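Local structure of putative curved DNA-binding protein (Chaetomium thermophilum var. thermophilum DSM 1495, 4IPA) at residues Val188-Gln193 and Glu242-Val247. The protein is an Arx1 protein with a methionine aminopeptidase-like fold, probably acts in ribosome biogenesis, and may bind DNA. Sequence-based numbering, arbitrary orientation.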
loop_
_atom_site.group_PDB
_atom_site.type_symbol
_atom_site.label_atom_id
_atom_site.label_comp_id
_atom_site.label_asym_id
_atom_site.label_seq_id
_atom_site.Cartn_x
_atom_site.Cartn_y
_atom_site.Cartn_z
ATOM N N VAL A 188 -15.089 -0.207 25.894
ATOM C CA VAL A 188 -15.697 -0.706 24.666
ATOM C C VAL A 188 -14.657 -1.582 23.975
ATOM O O VAL A 188 -13.497 -1.182 23.821
ATOM C CB VAL A 188 -16.130 0.431 23.712
ATOM C CG1 VAL A 188 -16.471 -0.128 22.324
ATOM C CG2 VAL A 188 -17.328 1.178 24.278
ATOM N N LYS A 189 -15.063 -2.782 23.578
ATOM C CA LYS A 189 -14.173 -3.680 22.854
ATOM C C LYS A 189 -13.787 -3.126 21.476
ATOM O O LYS A 189 -14.581 -2.448 20.819
ATOM C CB LYS A 189 -14.822 -5.060 22.721
ATOM C CG LYS A 189 -14.435 -6.035 23.839
ATOM C CD LYS A 189 -15.594 -6.927 24.282
ATOM C CE LYS A 189 -16.404 -7.475 23.113
ATOM N NZ LYS A 189 -17.826 -6.982 23.117
ATOM N N PRO A 190 -12.545 -3.393 21.048
ATOM C CA PRO A 190 -12.159 -3.107 19.665
ATOM C C PRO A 190 -13.134 -3.797 18.731
ATOM O O PRO A 190 -13.492 -4.949 18.965
ATOM C CB PRO A 190 -10.769 -3.750 19.534
ATOM C CG PRO A 190 -10.653 -4.666 20.703
ATOM C CD PRO A 190 -11.469 -4.062 21.792
ATOM N N PRO A 191 -13.578 -3.087 17.688
ATOM C CA PRO A 191 -14.559 -3.628 16.742
ATOM C C PRO A 191 -14.035 -4.907 16.102
ATOM O O PRO A 191 -12.836 -4.985 15.854
ATOM C CB PRO A 191 -14.677 -2.510 15.682
ATOM C CG PRO A 191 -13.421 -1.672 15.872
ATOM C CD PRO A 191 -13.175 -1.714 17.341
ATOM N N SER A 192 -14.886 -5.905 15.878
ATOM C CA SER A 192 -14.451 -7.082 15.138
ATOM C C SER A 192 -14.031 -6.711 13.705
ATOM O O SER A 192 -14.351 -5.633 13.206
ATOM C CB SER A 192 -15.561 -8.122 15.073
ATOM O OG SER A 192 -16.634 -7.651 14.280
ATOM N N GLN A 193 -13.323 -7.604 13.030
ATOM C CA GLN A 193 -12.996 -7.335 11.635
ATOM C C GLN A 193 -14.215 -7.430 10.709
ATOM O O GLN A 193 -14.278 -6.746 9.684
ATOM C CB GLN A 193 -11.800 -8.171 11.177
ATOM C CG GLN A 193 -10.507 -7.668 11.832
ATOM C CD GLN A 193 -9.249 -8.283 11.251
ATOM O OE1 GLN A 193 -8.227 -8.377 11.928
ATOM N NE2 GLN A 193 -9.315 -8.701 10.004
ATOM N N GLU A 242 -6.609 -11.268 11.761
ATOM C CA GLU A 242 -6.471 -11.505 13.189
ATOM C C GLU A 242 -5.550 -10.493 13.840
ATOM O O GLU A 242 -4.480 -10.188 13.318
ATOM C CB GLU A 242 -5.917 -12.899 13.431
ATOM C CG GLU A 242 -5.990 -13.343 14.862
ATOM C CD GLU A 242 -5.698 -14.826 15.011
ATOM O OE1 GLU A 242 -4.579 -15.160 15.452
ATOM O OE2 GLU A 242 -6.583 -15.649 14.672
ATOM N N GLY A 243 -5.971 -9.972 14.984
ATOM C CA GLY A 243 -5.145 -9.057 15.742
ATOM C C GLY A 243 -5.732 -7.660 15.758
ATOM O O GLY A 243 -6.457 -7.256 14.846
ATOM N N VAL A 244 -5.406 -6.912 16.801
ATOM C CA VAL A 244 -5.972 -5.594 16.997
ATOM C C VAL A 244 -4.863 -4.569 17.116
ATOM O O VAL A 244 -3.814 -4.854 17.696
ATOM C CB VAL A 244 -6.817 -5.582 18.277
ATOM C CG1 VAL A 244 -7.094 -4.171 18.724
ATOM C CG2 VAL A 244 -8.111 -6.369 18.050
ATOM N N PRO A 245 -5.086 -3.368 16.566
ATOM C CA PRO A 245 -4.068 -2.318 16.681
ATOM C C PRO A 245 -3.897 -1.873 18.134
ATOM O O PRO A 245 -4.892 -1.712 18.835
ATOM C CB PRO A 245 -4.647 -1.171 15.846
ATOM C CG PRO A 245 -5.715 -1.799 14.998
ATOM C CD PRO A 245 -6.256 -2.930 15.789
ATOM N N GLU A 246 -2.653 -1.673 18.554
ATOM C CA GLU A 246 -2.332 -1.286 19.913
ATOM C C GLU A 246 -1.336 -0.145 19.873
ATOM O O GLU A 246 -0.526 -0.039 18.937
ATOM C CB GLU A 246 -1.693 -2.453 20.676
ATOM C CG GLU A 246 -2.570 -3.686 20.836
ATOM C CD GLU A 246 -1.913 -4.748 21.716
ATOM O OE1 GLU A 246 -1.249 -5.647 21.165
ATOM O OE2 GLU A 246 -2.051 -4.685 22.961
ATOM N N VAL A 247 -1.383 0.701 20.898
ATOM C CA VAL A 247 -0.360 1.715 21.104
ATOM C C VAL A 247 0.986 1.014 21.051
ATOM O O VAL A 247 1.137 -0.070 21.609
ATOM C CB VAL A 247 -0.542 2.415 22.468
ATOM C CG1 VAL A 247 0.732 3.176 22.879
ATOM C CG2 VAL A 247 -1.757 3.344 22.435
#
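P190 and V244 make the close apolar contact between two surface loops. CB and CG of the proline ring lie against both methyl groups of the valine, with P190 CB 3.8 Å from V244 CG1 and P190 CG 4.0 Å from V244 CG2. The two side chains cross at about a right angle, and the valine rotamer accounts for the shared grip: with CG1 anti to the backbone N (chi1 164°) and CG2 beside it, both branches reach the ring. P190 also touches P171, so its ring bridges two other loops. The protein belongs to the peptidase M24 family, with a methionine aminopeptidase-like (pita-bread) fold, and the two connections that meet here are its own surface loops: 188-193 follows helix 179-186 and runs into helix 193-205, whereas the loop containing 242-247 leads from strand 230-232 into strand 250-258. The example illustrates how irregular loops can meet through one apolar pair and one side chain laid against backbone, without regular backbone pairing. The touching parts, 190-193 and 242-244, run in roughly opposed directions, 151° apart, and P190 CA lies 7.2 Å from V244 CA. Toward the other end the contact is looser. Q193, at the start of its helix, extends its chain beyond CG and carries its terminal amide to the backbone of E242 and G243, Q193 CD lying 4.0 Å from E242 N. Just before it, S192 N-caps the helix through OG to K195 N, while the side chain of the exposed E242 sets off away from 188-193.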